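Local atomic coordinates of apical membrane antigen 1-like protein, soluble form (Toxoplasma gondii, PDB entry 3ZLE), a protein that may take part in host cell invasion by the parasite, as a sporozoite paralogue of the surface antigen AMA1. Residues T251-C256 against S342-L347; A304-E309 against G313-A318. One frame throughout, in Å; residues are numbered along the deposited sequence.

Contact 1: T251-C256 against S342-L347; sequences TNKEEC and STEVNL
K253 and E344 approach each other from opposite directions, and their salt bridge carries the contact between T251-C256 and S342-L347. K253 NZ gives a hydrogen bond of 2.8 Å to E344 OE2, arriving at the syn lone pair, the one on the side of the other carboxylate oxygen. E344 OE1 stays at 3.7 Å from K253 NZ, which makes the grip one-sided rather than forked. The lysine methylenes share in the approach: K253 CE lies 3.2 Å from E344 OE2. With both chains extended beyond CG, the two side chains span the gap between backbones that do not themselves touch. On the lysine side CG sits between the backbone N and carbonyl carbon (chi1 68°), and the straight chain then leads away from the helix start toward the glutamate. Such a bridge ties the first turn of helix 253-262 to the short strand 344-345, which pairs in parallel with strand 222-223, at the surface of the AMA1 ectodomain. V334 and Y336 of strand 333-337 touch both partners. Further out, N252 is the N-cap of the helix: its OD1 accepts from E255 N at 3.3 Å, with the donor almost in line with the C=O. T251 OG1 donates to E255 OE1 at 3.1 Å, 35° out of the carboxylate plane, while E255 OE2 forms a salt bridge with R259 one turn on.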
loop_
_atom_site.group_PDB
_atom_site.type_symbol
_atom_site.label_atom_id
_atom_site.label_comp_id
_atom_site.label_asym_id
_atom_site.label_seq_id
_atom_site.Cartn_x
_atom_site.Cartn_y
_atom_site.Cartn_z
ATOM N N THR A 251 20.842 1.064 2.852
ATOM C CA THR A 251 21.691 2.244 2.970
ATOM C C THR A 251 21.007 3.284 3.823
ATOM O O THR A 251 21.649 3.962 4.627
ATOM C CB THR A 251 21.976 2.874 1.602
ATOM O OG1 THR A 251 22.204 1.843 0.634
ATOM C CG2 THR A 251 23.200 3.807 1.685
ATOM N N ASN A 252 19.688 3.394 3.663
ATOM C CA ASN A 252 18.905 4.319 4.472
ATOM C C ASN A 252 17.435 3.914 4.523
ATOM O O ASN A 252 16.994 3.053 3.786
ATOM C CB ASN A 252 19.043 5.753 3.957
ATOM C CG ASN A 252 18.668 5.881 2.500
ATOM O OD1 ASN A 252 17.634 5.387 2.073
ATOM N ND2 ASN A 252 19.567 6.444 1.710
ATOM N N LYS A 253 16.717 4.491 5.467
ATOM C CA LYS A 253 15.431 3.981 5.872
ATOM C C LYS A 253 14.389 4.037 4.737
ATOM O O LYS A 253 13.667 3.080 4.506
ATOM C CB LYS A 253 14.963 4.719 7.128
ATOM C CG LYS A 253 14.629 6.192 6.935
ATOM C CD LYS A 253 14.566 6.860 8.310
ATOM C CE LYS A 253 14.313 8.356 8.272
ATOM N NZ LYS A 253 14.084 8.792 9.704
ATOM N N GLU A 254 14.551 5.004 3.859
ATOM C CA GLU A 254 13.649 5.132 2.727
ATOM C C GLU A 254 13.804 3.960 1.742
ATOM O O GLU A 254 12.830 3.541 1.061
ATOM C CB GLU A 254 13.913 6.460 2.004
ATOM C CG GLU A 254 13.450 6.449 0.546
ATOM C CD GLU A 254 13.612 7.805 -0.153
ATOM O OE1 GLU A 254 13.667 8.873 0.539
ATOM O OE2 GLU A 254 13.678 7.798 -1.411
ATOM N N GLU A 255 15.032 3.462 1.631
ATOM C CA GLU A 255 15.304 2.313 0.806
ATOM C C GLU A 255 14.566 1.119 1.416
ATOM O O GLU A 255 13.927 0.369 0.705
ATOM C CB GLU A 255 16.833 2.061 0.714
ATOM C CG GLU A 255 17.258 0.704 0.136
ATOM C CD GLU A 255 18.769 0.630 -0.176
ATOM O OE1 GLU A 255 19.370 1.663 -0.528
ATOM O OE2 GLU A 255 19.358 -0.461 -0.076
ATOM N N CYS A 256 14.579 1.010 2.735
ATOM C CA CYS A 256 13.816 -0.036 3.415
ATOM C C CYS A 256 12.313 0.099 3.132
ATOM O O CYS A 256 11.633 -0.883 2.900
ATOM C CB CYS A 256 14.079 -0.026 4.924
ATOM S SG CYS A 256 13.284 -1.368 5.853
ATOM N N SER A 342 6.240 6.956 3.975
ATOM C CA SER A 342 7.457 7.018 4.757
ATOM C C SER A 342 7.366 8.157 5.766
ATOM O O SER A 342 8.237 8.280 6.600
ATOM C CB SER A 342 8.697 7.224 3.857
ATOM O OG SER A 342 8.569 8.434 3.126
ATOM N N THR A 343 6.304 8.970 5.701
ATOM C CA THR A 343 6.128 10.006 6.707
ATOM C C THR A 343 5.984 9.293 8.041
ATOM O O THR A 343 5.459 8.196 8.079
ATOM C CB THR A 343 4.904 10.890 6.434
ATOM O OG1 THR A 343 3.732 10.073 6.253
ATOM C CG2 THR A 343 5.139 11.744 5.212
ATOM N N GLU A 344 6.535 9.859 9.114
ATOM C CA GLU A 344 6.626 9.153 10.407
ATOM C C GLU A 344 5.750 9.723 11.536
ATOM O O GLU A 344 5.667 10.953 11.688
ATOM C CB GLU A 344 8.089 9.123 10.874
ATOM C CG GLU A 344 9.051 8.448 9.877
ATOM C CD GLU A 344 10.503 8.596 10.292
ATOM O OE1 GLU A 344 10.770 9.228 11.344
ATOM O OE2 GLU A 344 11.361 8.177 9.529
ATOM N N VAL A 345 5.056 8.849 12.292
ATOM C CA VAL A 345 4.277 9.304 13.405
ATOM C C VAL A 345 4.864 8.692 14.676
ATOM O O VAL A 345 5.516 7.648 14.635
ATOM C CB VAL A 345 2.797 8.867 13.300
ATOM C CG1 VAL A 345 2.058 9.528 12.178
ATOM C CG2 VAL A 345 2.632 7.373 13.413
ATOM N N ASN A 346 4.546 9.288 15.801
ATOM C CA ASN A 346 4.889 8.675 17.058
ATOM C C ASN A 346 3.956 7.564 17.512
ATOM O O ASN A 346 2.778 7.506 17.118
ATOM C CB ASN A 346 5.011 9.738 18.124
ATOM C CG ASN A 346 6.334 10.472 18.037
ATOM O OD1 ASN A 346 7.383 9.853 17.828
ATOM N ND2 ASN A 346 6.275 11.790 18.043
ATOM N N LEU A 347 4.474 6.749 18.421
ATOM C CA LEU A 347 3.668 5.850 19.206
ATOM C C LEU A 347 2.716 6.710 19.982
ATOM O O LEU A 347 3.038 7.853 20.296
ATOM C CB LEU A 347 4.552 5.061 20.186
ATOM C CG LEU A 347 5.505 4.026 19.579
ATOM C CD1 LEU A 347 6.333 3.335 20.664
ATOM C CD2 LEU A 347 4.703 2.994 18.758
#

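Contact 2: A304-E309 against G313-A318; sequences ANFYLE and GETICA
Y307 faces I316 across an antiparallel hairpin, and its side chain leans over the neighbouring strand. A chi1 of 63° tucks CG in between the main-chain N and C and swings the ring from CB toward 313-318. CD1 passes the carbonyl oxygen of I316; CE1 then comes within 4.0 Å of A318 CB, which lies at the ring edge. CZ reaches I316 CB at 4.1 Å, that carbon standing over one ring face and offset toward the rim, and at the tip OH approaches I316 CG2. Beyond the ring, I316 CG1 lies 3.9 Å from E309 OE1, where the isoleucine branch crosses the bent glutamate chain at a slant.

The backbones hold this register with two hydrogen-bonded pairs, N305 with A318 and Y307 with I316. Y307 N bonds to I316 O, and I316 N returns a bond of 2.8 Å to Y307 O. Toward the turn, E309 N adds a bond to E314 O, whereas G313 N to E309 O is weak. Side chains alternate between faces: on the one opposite Y307 and I316, F306 CZ lies 3.7 Å from T315 CB in an oblique contact, and T315 OG1 bonds to A250 O.

N305 ND2 bonds to the carbonyls of F228 and F239 on the tyrosine side, where L227 of strand 226-232 also touches Y307. The hairpin supplies the two central strands of a four-stranded antiparallel sheet, between strands 246-249 and 333-337, and helix 253-262 covers the face bearing F306 and C317.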
loop_
_atom_site.group_PDB
_atom_site.type_symbol
_atom_site.label_atom_id
_atom_site.label_comp_id
_atom_site.label_asym_id
_atom_site.label_seq_id
_atom_site.Cartn_x
_atom_site.Cartn_y
_atom_site.Cartn_z
ATOM N N ALA A 304 8.122 -4.218 7.687
ATOM C CA ALA A 304 9.561 -4.134 7.741
ATOM C C ALA A 304 10.020 -3.382 8.982
ATOM O O ALA A 304 9.489 -2.330 9.308
ATOM C CB ALA A 304 10.125 -3.458 6.481
ATOM N N ASN A 305 10.996 -3.950 9.696
ATOM C CA ASN A 305 11.669 -3.238 10.760
ATOM C C ASN A 305 12.985 -2.677 10.274
ATOM O O ASN A 305 13.837 -3.425 9.748
ATOM C CB ASN A 305 11.900 -4.170 11.938
ATOM C CG ASN A 305 10.693 -4.270 12.820
ATOM O OD1 ASN A 305 9.813 -3.387 12.795
ATOM N ND2 ASN A 305 10.637 -5.312 13.622
ATOM N N PHE A 306 13.166 -1.370 10.428
ATOM C CA PHE A 306 14.440 -0.733 10.087
ATOM C C PHE A 306 15.247 -0.370 11.345
ATOM O O PHE A 306 14.823 0.464 12.152
ATOM C CB PHE A 306 14.214 0.515 9.262
ATOM C CG PHE A 306 15.475 1.293 9.008
ATOM C CD1 PHE A 306 16.316 0.961 7.953
ATOM C CD2 PHE A 306 15.884 2.271 9.894
ATOM C CE1 PHE A 306 17.440 1.710 7.693
ATOM C CE2 PHE A 306 17.040 3.005 9.663
ATOM C CZ PHE A 306 17.802 2.747 8.549
ATOM N N TYR A 307 16.394 -1.024 11.545
ATOM C CA TYR A 307 17.177 -0.730 12.752
ATOM C C TYR A 307 18.668 -0.867 12.580
ATOM O O TYR A 307 19.154 -1.369 11.567
ATOM C CB TYR A 307 16.694 -1.581 13.928
ATOM C CG TYR A 307 16.871 -3.059 13.702
ATOM C CD1 TYR A 307 16.016 -3.757 12.875
ATOM C CD2 TYR A 307 17.970 -3.733 14.231
ATOM C CE1 TYR A 307 16.188 -5.113 12.656
ATOM C CE2 TYR A 307 18.146 -5.080 14.035
ATOM C CZ TYR A 307 17.251 -5.767 13.247
ATOM O OH TYR A 307 17.445 -7.109 13.043
ATOM N N LEU A 308 19.391 -0.298 13.526
ATOM C CA LEU A 308 20.823 -0.386 13.583
ATOM C C LEU A 308 21.154 -1.614 14.415
ATOM O O LEU A 308 20.779 -1.679 15.575
ATOM C CB LEU A 308 21.368 0.876 14.263
ATOM C CG LEU A 308 22.854 0.937 14.659
ATOM C CD1 LEU A 308 23.744 0.626 13.471
ATOM C CD2 LEU A 308 23.183 2.312 15.216
ATOM N N GLU A 309 21.704 -2.648 13.770
ATOM C CA GLU A 309 22.180 -3.836 14.487
ATOM C C GLU A 309 23.333 -3.491 15.419
ATOM O O GLU A 309 24.408 -3.087 14.965
ATOM C CB GLU A 309 22.613 -4.912 13.509
ATOM C CG GLU A 309 22.625 -6.301 14.106
ATOM C CD GLU A 309 22.096 -7.345 13.147
ATOM O OE1 GLU A 309 22.765 -7.600 12.123
ATOM O OE2 GLU A 309 20.995 -7.892 13.407
ATOM N N GLY A 313 27.255 -2.735 13.509
ATOM C CA GLY A 313 27.255 -1.384 12.941
ATOM C C GLY A 313 26.465 -1.150 11.648
ATOM O O GLY A 313 26.572 -0.082 11.041
ATOM N N GLU A 314 25.659 -2.118 11.232
ATOM C CA GLU A 314 24.902 -1.978 9.982
ATOM C C GLU A 314 23.386 -1.702 10.186
ATOM O O GLU A 314 22.757 -2.232 11.122
ATOM C CB GLU A 314 25.118 -3.202 9.095
ATOM C CG GLU A 314 26.198 -3.025 8.033
ATOM C CD GLU A 314 26.193 -4.152 7.011
ATOM O OE1 GLU A 314 26.176 -5.331 7.426
ATOM O OE2 GLU A 314 26.184 -3.862 5.794
ATOM N N THR A 315 22.828 -0.815 9.358
ATOM C CA THR A 315 21.381 -0.708 9.252
ATOM C C THR A 315 20.743 -1.849 8.466
ATOM O O THR A 315 21.075 -2.116 7.305
ATOM C CB THR A 315 20.890 0.662 8.730
ATOM O OG1 THR A 315 21.387 0.885 7.430
ATOM C CG2 THR A 315 21.327 1.809 9.657
ATOM N N ILE A 316 19.771 -2.478 9.105
ATOM C CA ILE A 316 19.116 -3.671 8.575
ATOM C C ILE A 316 17.653 -3.322 8.208
ATOM O O ILE A 316 16.971 -2.681 8.982
ATOM C CB ILE A 316 19.122 -4.756 9.684
ATOM C CG1 ILE A 316 20.559 -5.051 10.131
ATOM C CG2 ILE A 316 18.443 -6.039 9.236
ATOM C CD1 ILE A 316 21.531 -5.303 8.981
ATOM N N CYS A 317 17.191 -3.767 7.039
ATOM C CA CYS A 317 15.758 -3.842 6.722
ATOM C C CYS A 317 15.261 -5.275 6.898
ATOM O O CYS A 317 15.513 -6.141 6.042
ATOM C CB CYS A 317 15.546 -3.459 5.288
ATOM S SG CYS A 317 13.829 -3.192 4.844
ATOM N N ALA A 318 14.628 -5.552 8.028
ATOM C CA ALA A 318 14.156 -6.919 8.348
ATOM C C ALA A 318 12.688 -7.042 8.008
ATOM O O ALA A 318 11.816 -6.567 8.754
ATOM C CB ALA A 318 14.373 -7.243 9.820
#

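Contact 2 is nested within the chain loop closed by contact 1, and their centres are about 11 Å apart. A disulfide joins them covalently: C256 SG of the helix is 2.2 Å from C317 SG of the hairpin, and the same C256 SG packs 3.8 Å from A304 CB. Noncovalent packing adds a second junction, K253 CA lying 3.5 Å from F306 CE1. The F306 ring thus lies against the start of the helix from which K253 extends to E344. Together the two contacts illustrate how one region of the chain can combine a backbone-paired hairpin, a helix fastened to it by a disulfide and a salt bridge at the surface.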